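Local coordinates for protein coclaurine N-methyltransferase (Coptis japonica, PDB 6GKV) that transfers a methyl group from S-adenosyl-L-methionine to the ring nitrogen of coclaurine and related tetrahydroisoquinolines in alkaloid biosynthesis, at residues 62-67 with 180-184; 192-198 with 222-228. All coordinates share one frame; numbering follows the deposited sequence.

Contact 1. Residues 62-67 with 180-184; sequences KIATEV and ADITT. With SAH (S-adenosyl-L-homocysteine), chain C.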
loop_
_atom_site.group_PDB
_atom_site.type_symbol
_atom_site.label_atom_id
_atom_site.label_comp_id
_atom_site.label_asym_id
_atom_site.label_seq_id
_atom_site.Cartn_x
_atom_site.Cartn_y
_atom_site.Cartn_z
ATOM N N LYS A 62 -11.712 -15.971 -12.518
ATOM C CA LYS A 62 -10.660 -16.785 -13.118
ATOM C C LYS A 62 -9.501 -15.864 -13.441
ATOM O O LYS A 62 -9.612 -14.664 -13.251
ATOM C CB LYS A 62 -11.155 -17.514 -14.370
ATOM C CG LYS A 62 -11.277 -19.026 -14.187
ATOM C CD LYS A 62 -9.951 -19.645 -13.687
ATOM C CE LYS A 62 -8.819 -19.486 -14.707
ATOM N NZ LYS A 62 -7.506 -19.963 -14.192
ATOM N N ILE A 63 -8.391 -16.414 -13.924
ATOM C CA ILE A 63 -7.205 -15.601 -14.195
ATOM C C ILE A 63 -7.481 -14.471 -15.195
ATOM O O ILE A 63 -7.049 -13.332 -15.003
ATOM C CB ILE A 63 -6.045 -16.465 -14.716
ATOM C CG1 ILE A 63 -5.488 -17.333 -13.578
ATOM C CG2 ILE A 63 -4.948 -15.574 -15.308
ATOM C CD1 ILE A 63 -4.350 -18.287 -13.984
ATOM N N ALA A 64 -8.217 -14.784 -16.255
ATOM C CA ALA A 64 -8.569 -13.780 -17.259
ATOM C C ALA A 64 -9.926 -14.053 -17.867
ATOM O O ALA A 64 -10.364 -15.206 -17.948
ATOM C CB ALA A 64 -7.525 -13.722 -18.354
ATOM N N THR A 65 -10.591 -12.979 -18.280
ATOM C CA THR A 65 -11.807 -13.083 -19.079
ATOM C C THR A 65 -11.581 -12.397 -20.424
ATOM O O THR A 65 -10.615 -11.633 -20.587
ATOM C CB THR A 65 -13.030 -12.458 -18.371
ATOM O OG1 THR A 65 -12.860 -11.039 -18.260
ATOM C CG2 THR A 65 -13.207 -13.059 -16.987
ATOM N N GLU A 66 -12.471 -12.683 -21.377
ATOM C CA GLU A 66 -12.426 -12.107 -22.724
ATOM C C GLU A 66 -11.047 -12.235 -23.375
ATOM O O GLU A 66 -10.565 -11.281 -23.976
ATOM C CB GLU A 66 -12.837 -10.629 -22.688
ATOM C CG GLU A 66 -14.103 -10.329 -21.886
ATOM C CD GLU A 66 -15.363 -10.871 -22.544
ATOM O OE1 GLU A 66 -15.329 -11.144 -23.762
ATOM O OE2 GLU A 66 -16.388 -11.029 -21.842
ATOM N N VAL A 67 -10.432 -13.414 -23.270
ATOM C CA VAL A 67 -9.015 -13.592 -23.616
ATOM C C VAL A 67 -8.713 -13.541 -25.115
ATOM O O VAL A 67 -7.796 -12.843 -25.546
ATOM C CB VAL A 67 -8.485 -14.928 -23.073
ATOM C CG1 VAL A 67 -6.982 -15.046 -23.310
ATOM C CG2 VAL A 67 -8.835 -15.072 -21.603
ATOM N N ALA A 180 1.443 -19.042 -26.417
ATOM C CA ALA A 180 0.623 -19.616 -25.341
ATOM C C ALA A 180 -0.349 -18.624 -24.712
ATOM O O ALA A 180 -0.065 -17.431 -24.639
ATOM C CB ALA A 180 1.520 -20.194 -24.250
ATOM N N ASP A 181 -1.496 -19.126 -24.257
ATOM C CA ASP A 181 -2.394 -18.342 -23.421
ATOM C C ASP A 181 -1.851 -18.455 -21.997
ATOM O O ASP A 181 -1.815 -19.538 -21.417
ATOM C CB ASP A 181 -3.844 -18.833 -23.526
ATOM C CG ASP A 181 -4.814 -18.046 -22.634
ATOM O OD1 ASP A 181 -4.526 -16.885 -22.282
ATOM O OD2 ASP A 181 -5.883 -18.588 -22.288
ATOM N N ILE A 182 -1.389 -17.339 -21.447
ATOM C CA ILE A 182 -0.784 -17.348 -20.127
ATOM C C ILE A 182 -1.841 -17.712 -19.080
ATOM O O ILE A 182 -1.520 -18.282 -18.034
ATOM C CB ILE A 182 -0.118 -15.986 -19.833
ATOM C CG1 ILE A 182 0.989 -15.745 -20.861
ATOM C CG2 ILE A 182 0.455 -15.931 -18.413
ATOM C CD1 ILE A 182 1.664 -14.389 -20.758
ATOM N N THR A 183 -3.102 -17.411 -19.388
ATOM C CA THR A 183 -4.242 -17.804 -18.553
ATOM C C THR A 183 -4.275 -19.313 -18.281
ATOM O O THR A 183 -4.625 -19.757 -17.189
ATOM C CB THR A 183 -5.568 -17.386 -19.220
ATOM O OG1 THR A 183 -5.658 -15.961 -19.219
ATOM C CG2 THR A 183 -6.776 -17.970 -18.496
ATOM N N THR A 184 -3.904 -20.101 -19.284
ATOM C CA THR A 184 -3.993 -21.553 -19.172
ATOM C C THR A 184 -2.658 -22.262 -19.341
ATOM O O THR A 184 -2.597 -23.488 -19.249
ATOM C CB THR A 184 -4.965 -22.154 -20.219
ATOM O OG1 THR A 184 -4.640 -21.654 -21.522
ATOM C CG2 THR A 184 -6.403 -21.814 -19.891
HETATM N N SAH C . 4.909 -6.164 -22.976
HETATM C CA SAH C . 4.843 -5.569 -24.304
HETATM C CB SAH C . 3.401 -5.293 -24.706
HETATM C CG SAH C . 2.454 -4.907 -23.572
HETATM S SD SAH C . 0.736 -4.840 -24.152
HETATM C C SAH C . 5.642 -4.277 -24.384
HETATM O O SAH C . 5.975 -3.732 -23.331
HETATM O OXT SAH C . 5.955 -3.767 -25.474
HETATM C "C5'" SAH C . 0.283 -6.411 -23.364
HETATM C "C4'" SAH C . 0.962 -7.646 -23.968
HETATM O "O4'" SAH C . 0.511 -8.825 -23.320
HETATM C "C3'" SAH C . 0.657 -7.822 -25.449
HETATM O "O3'" SAH C . 1.802 -8.326 -26.090
HETATM C "C2'" SAH C . -0.397 -8.899 -25.513
HETATM O "O2'" SAH C . -0.226 -9.631 -26.702
HETATM C "C1'" SAH C . -0.080 -9.714 -24.261
HETATM N N9 SAH C . -1.263 -10.397 -23.688
HETATM C C8 SAH C . -2.485 -9.856 -23.349
HETATM N N7 SAH C . -3.273 -10.849 -22.859
HETATM C C5 SAH C . -2.571 -12.016 -22.883
HETATM C C6 SAH C . -2.884 -13.330 -22.514
HETATM N N6 SAH C . -4.084 -13.641 -22.018
HETATM N N1 SAH C . -1.931 -14.320 -22.670
HETATM C C2 SAH C . -0.687 -14.013 -23.192
HETATM N N3 SAH C . -0.383 -12.716 -23.553
HETATM C C4 SAH C . -1.312 -11.739 -23.403
#

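Contact 2. Residues 192-198 with 222-228; sequences DRILVIE and LLFLEHI. With F2W (6,7-dimethoxy-2-methyl-1,2,3,4-tetrahydroisoquinolin-2-ium), chain D; SAH (S-adenosyl-L-homocysteine), chain C.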
loop_
_atom_site.group_PDB
_atom_site.type_symbol
_atom_site.label_atom_id
_atom_site.label_comp_id
_atom_site.label_asym_id
_atom_site.label_seq_id
_atom_site.Cartn_x
_atom_site.Cartn_y
_atom_site.Cartn_z
ATOM N N ASP A 192 15.499 -17.413 -14.045
ATOM C CA ASP A 192 16.113 -16.548 -13.021
ATOM C C ASP A 192 15.405 -15.212 -12.916
ATOM O O ASP A 192 15.414 -14.560 -11.871
ATOM C CB ASP A 192 17.589 -16.270 -13.319
ATOM C CG ASP A 192 18.434 -17.522 -13.347
ATOM O OD1 ASP A 192 18.159 -18.464 -12.561
ATOM O OD2 ASP A 192 19.378 -17.553 -14.167
ATOM N N ARG A 193 14.830 -14.774 -14.025
ATOM C CA ARG A 193 14.152 -13.499 -14.017
ATOM C C ARG A 193 12.970 -13.523 -14.952
ATOM O O ARG A 193 13.073 -13.895 -16.122
ATOM C CB ARG A 193 15.128 -12.375 -14.351
ATOM C CG ARG A 193 15.670 -11.710 -13.073
ATOM C CD ARG A 193 17.130 -11.366 -13.177
ATOM N NE ARG A 193 17.684 -10.828 -11.934
ATOM C CZ ARG A 193 18.104 -11.562 -10.908
ATOM N NH1 ARG A 193 18.023 -12.885 -10.946
ATOM N NH2 ARG A 193 18.608 -10.966 -9.845
ATOM N N ILE A 194 11.825 -13.177 -14.373
ATOM C CA ILE A 194 10.586 -13.083 -15.101
ATOM C C ILE A 194 10.180 -11.634 -15.156
ATOM O O ILE A 194 10.040 -10.974 -14.131
ATOM C CB ILE A 194 9.483 -13.904 -14.456
ATOM C CG1 ILE A 194 9.937 -15.358 -14.347
ATOM C CG2 ILE A 194 8.181 -13.777 -15.278
ATOM C CD1 ILE A 194 9.005 -16.207 -13.526
ATOM N N LEU A 195 10.003 -11.148 -16.370
ATOM C CA LEU A 195 9.652 -9.765 -16.597
ATOM C C LEU A 195 8.234 -9.691 -17.118
ATOM O O LEU A 195 7.890 -10.373 -18.072
ATOM C CB LEU A 195 10.619 -9.141 -17.590
ATOM C CG LEU A 195 12.080 -9.279 -17.169
ATOM C CD1 LEU A 195 12.980 -8.910 -18.323
ATOM C CD2 LEU A 195 12.339 -8.371 -15.997
ATOM N N VAL A 196 7.414 -8.868 -16.481
ATOM C CA VAL A 196 6.027 -8.706 -16.878
ATOM C C VAL A 196 5.691 -7.234 -17.085
ATOM O O VAL A 196 5.441 -6.513 -16.116
ATOM C CB VAL A 196 5.062 -9.294 -15.829
ATOM C CG1 VAL A 196 3.620 -9.259 -16.366
ATOM C CG2 VAL A 196 5.444 -10.730 -15.493
ATOM N N ILE A 197 5.669 -6.787 -18.338
ATOM C CA ILE A 197 5.428 -5.379 -18.628
ATOM C C ILE A 197 4.009 -5.116 -19.139
ATOM O O ILE A 197 3.707 -5.317 -20.309
ATOM C CB ILE A 197 6.444 -4.833 -19.651
ATOM C CG1 ILE A 197 7.848 -5.239 -19.232
ATOM C CG2 ILE A 197 6.331 -3.286 -19.781
ATOM C CD1 ILE A 197 8.209 -4.819 -17.819
ATOM N N GLU A 198 3.152 -4.671 -18.227
ATOM C CA GLU A 198 1.800 -4.211 -18.540
ATOM C C GLU A 198 0.974 -5.339 -19.130
ATOM O O GLU A 198 0.489 -5.243 -20.240
ATOM C CB GLU A 198 1.843 -2.988 -19.471
ATOM C CG GLU A 198 2.441 -1.759 -18.784
ATOM C CD GLU A 198 2.371 -0.490 -19.611
ATOM O OE1 GLU A 198 1.540 -0.411 -20.546
ATOM O OE2 GLU A 198 3.168 0.430 -19.332
ATOM N N LEU A 222 14.016 -13.555 -9.509
ATOM C CA LEU A 222 13.161 -12.397 -9.256
ATOM C C LEU A 222 12.037 -12.287 -10.264
ATOM O O LEU A 222 12.115 -12.821 -11.372
ATOM C CB LEU A 222 13.981 -11.104 -9.264
ATOM C CG LEU A 222 15.190 -11.149 -8.328
ATOM C CD1 LEU A 222 15.939 -9.838 -8.297
ATOM C CD2 LEU A 222 14.748 -11.559 -6.931
ATOM N N LEU A 223 10.980 -11.608 -9.839
ATOM C CA LEU A 223 9.870 -11.218 -10.685
ATOM C C LEU A 223 9.811 -9.691 -10.754
ATOM O O LEU A 223 9.643 -9.036 -9.724
ATOM C CB LEU A 223 8.545 -11.760 -10.139
ATOM C CG LEU A 223 7.320 -11.169 -10.849
ATOM C CD1 LEU A 223 7.361 -11.535 -12.317
ATOM C CD2 LEU A 223 5.992 -11.610 -10.215
ATOM N N PHE A 224 9.970 -9.119 -11.947
ATOM C CA PHE A 224 9.809 -7.672 -12.092
ATOM C C PHE A 224 8.510 -7.325 -12.839
ATOM O O PHE A 224 8.238 -7.839 -13.939
ATOM C CB PHE A 224 10.996 -7.051 -12.812
ATOM C CG PHE A 224 10.821 -5.575 -13.069
ATOM C CD1 PHE A 224 10.978 -4.652 -12.039
ATOM C CD2 PHE A 224 10.473 -5.109 -14.323
ATOM C CE1 PHE A 224 10.805 -3.293 -12.267
ATOM C CE2 PHE A 224 10.293 -3.750 -14.554
ATOM C CZ PHE A 224 10.462 -2.840 -13.524
ATOM N N LEU A 225 7.720 -6.439 -12.241
ATOM C CA LEU A 225 6.412 -6.067 -12.783
ATOM C C LEU A 225 6.241 -4.574 -13.046
ATOM O O LEU A 225 6.549 -3.759 -12.199
ATOM C CB LEU A 225 5.312 -6.513 -11.826
ATOM C CG LEU A 225 3.907 -6.020 -12.164
ATOM C CD1 LEU A 225 3.467 -6.673 -13.433
ATOM C CD2 LEU A 225 2.942 -6.343 -11.030
ATOM N N GLU A 226 5.723 -4.231 -14.221
ATOM C CA GLU A 226 5.247 -2.879 -14.481
ATOM C C GLU A 226 3.746 -2.905 -14.794
ATOM O O GLU A 226 3.279 -3.714 -15.612
ATOM C CB GLU A 226 6.008 -2.222 -15.637
ATOM C CG GLU A 226 5.567 -0.767 -15.907
ATOM C CD GLU A 226 6.214 -0.153 -17.155
ATOM O OE1 GLU A 226 7.379 0.285 -17.079
ATOM O OE2 GLU A 226 5.565 -0.105 -18.217
ATOM N N HIS A 227 2.995 -2.030 -14.125
ATOM C CA HIS A 227 1.598 -1.839 -14.453
ATOM C C HIS A 227 1.261 -0.380 -14.340
ATOM O O HIS A 227 1.770 0.303 -13.466
ATOM C CB HIS A 227 0.686 -2.641 -13.541
ATOM C CG HIS A 227 0.812 -2.284 -12.096
ATOM N ND1 HIS A 227 -0.045 -1.401 -11.475
ATOM C CD2 HIS A 227 1.677 -2.703 -11.144
ATOM C CE1 HIS A 227 0.285 -1.295 -10.200
ATOM N NE2 HIS A 227 1.326 -2.075 -9.970
ATOM N N ILE A 228 0.411 0.112 -15.225
ATOM C CA ILE A 228 -0.043 1.467 -15.067
ATOM C C ILE A 228 -0.995 1.436 -13.871
ATOM O O ILE A 228 -1.478 0.365 -13.506
ATOM C CB ILE A 228 -0.705 1.995 -16.357
ATOM C CG1 ILE A 228 -1.770 1.018 -16.853
ATOM C CG2 ILE A 228 0.355 2.154 -17.429
ATOM C CD1 ILE A 228 -3.122 1.210 -16.238
HETATM C CAM F2W D . -3.433 4.619 -23.971
HETATM O OAK F2W D . -3.995 4.258 -22.688
HETATM C CAB F2W D . -3.507 3.042 -22.281
HETATM C CAA F2W D . -2.562 2.310 -23.008
HETATM C CAF F2W D . -2.148 1.079 -22.505
HETATM C CAJ F2W D . -1.191 0.303 -23.134
HETATM C CAI F2W D . -1.178 -1.228 -22.819
HETATM N NAH F2W D . -0.992 -1.299 -21.361
HETATM C CAO F2W D . -1.261 -2.725 -21.089
HETATM C CAG F2W D . -2.216 -0.618 -20.929
HETATM C CAE F2W D . -2.594 0.638 -21.288
HETATM C CAD F2W D . -3.559 1.350 -20.580
HETATM C CAC F2W D . -3.981 2.575 -21.065
HETATM O OAL F2W D . -4.917 3.368 -20.456
HETATM C CAN F2W D . -5.458 2.955 -19.186
HETATM N N SAH C . 4.909 -6.164 -22.976
HETATM C CA SAH C . 4.843 -5.569 -24.304
HETATM C CB SAH C . 3.401 -5.293 -24.706
HETATM C CG SAH C . 2.454 -4.907 -23.572
HETATM S SD SAH C . 0.736 -4.840 -24.152
HETATM C C SAH C . 5.642 -4.277 -24.384
HETATM O O SAH C . 5.975 -3.732 -23.331
HETATM O OXT SAH C . 5.955 -3.767 -25.474
HETATM C "C5'" SAH C . 0.283 -6.411 -23.364
HETATM C "C4'" SAH C . 0.962 -7.646 -23.968
HETATM O "O4'" SAH C . 0.511 -8.825 -23.320
HETATM C "C3'" SAH C . 0.657 -7.822 -25.449
HETATM O "O3'" SAH C . 1.802 -8.326 -26.090
HETATM C "C2'" SAH C . -0.397 -8.899 -25.513
HETATM O "O2'" SAH C . -0.226 -9.631 -26.702
HETATM C "C1'" SAH C . -0.080 -9.714 -24.261
HETATM N N9 SAH C . -1.263 -10.397 -23.688
HETATM C C8 SAH C . -2.485 -9.856 -23.349
HETATM N N7 SAH C . -3.273 -10.849 -22.859
HETATM C C5 SAH C . -2.571 -12.016 -22.883
HETATM C C6 SAH C . -2.884 -13.330 -22.514
HETATM N N6 SAH C . -4.084 -13.641 -22.018
HETATM N N1 SAH C . -1.931 -14.320 -22.670
HETATM C C2 SAH C . -0.687 -14.013 -23.192
HETATM N N3 SAH C . -0.383 -12.716 -23.553
HETATM C C4 SAH C . -1.312 -11.739 -23.403
#

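Contact 1. Residues 62-67 with 180-184
Ile63, Ala64 and Val67 pack against Asp181 and Thr183 in a mainly van der Waals contact between two loops, one leading from helix 44-58 to helix 70-73, the other following strand 176-179. Thr183 carries most of it, sliding past Ile63 in the opposite direction. Ile63 reaches along it until CD1 lies 3.5 Å from the carbonyl O of Thr183. With chi1 at -68°, the OG1 of Thr183 stands beside its own backbone N and meets the CB of Ala64 closely, at 3.0 Å, while CG2 is left to face the CB of Ile63. Ile63 also packs on Leu208 and Leu209 of helix 206-215. Nearer the ligand, Val67 and Asp181 approach from opposite directions, and CG1 of Val67 comes within 3.2 Å of Asp181 OD1. Val67 CG1 also lies 3.5 Å from N6 of S-adenosyl-L-homocysteine. N6 donates a hydrogen bond to Asp181 OD1 (3.3 Å, 152° at the hydrogen), and OD1 also takes a weak bond from the backbone N of Thr183, which helps to set the carboxylate. The backbone N of Ile182 gives adenine N1 a weak but fairly straight bond (3.3 Å, 166°). With an alanine in place of Asp181, N6 would probably lose this acceptor and a gap would open beside the Val67 methyl. Paired recognition of the adenine edge, by an acidic side chain at N6 and the next backbone N-H at N1, is typical of the cofactor site in Rossmann-like methyltransferases.

Contact 2. Residues 192-198 with 222-228
The Arg193 guanidinium has one face over Leu222, whose CG sits 3.7 Å above its plane but displaced to one side of the group; Arg193 NE bonds to the carbonyl O of Ala119. Farther along, the Phe224 ring receives Ile197 at its edge, CD1 being 4.0 Å from CE2 of Phe224, while Leu195 reaches it obliquely and His346 forms an edge-to-face pair with it. The Glu198 and Glu226 side chains run side by side in the same direction, with carboxylate planes 42° apart and their two OE2 atoms separated by 2.7 Å. Glu198 OE2 also accepts from the backbone N of Cys94, whereas Glu226 OE1 is bonded to Tyr115 and His346, so each acid is steadied by a further partner. Glu198 OE1 accepts a hydrogen bond from NAH of the bound N-methylheliamine at 2.8 Å. On the other sheet face, Leu223 CD1 touches both Ile194 CG2 and Val196 CG2, each at 3.8 Å. Between the strands six backbone hydrogen bonds, from Asp192 O to Glu198 N, join parallel strands whose axes differ by 2° in direction. The carbonyl O of Ile197 then accepts a hydrogen bond from the amino N of S-adenosyl-L-homocysteine at 3.0 Å. Neighbouring parallel strands whose C-terminal ends meet cofactor and substrate are characteristic of the Rossmann-like methyltransferase fold.

Overall arrangement
From the N terminus, the chain passes three helices before residues 62-67, then builds strands 126-130, 149-154 and 176-179, so contact 1 closes a loop of 112 residues when 180-184 returns to that early segment. Contact 2 opens afterwards and closes a short one through helix 206-215, a beta-alpha-beta crossover. The two are in series, neither nested nor crossed. Their centres lie about 17 Å apart and they do not touch, yet S-adenosyl-L-homocysteine spans them, its adenine at contact 1 and its amino acid end at contact 2. Helix 206-215, within the second loop, links residues 62-67 to the crossover between strands 191-197 and 221-230.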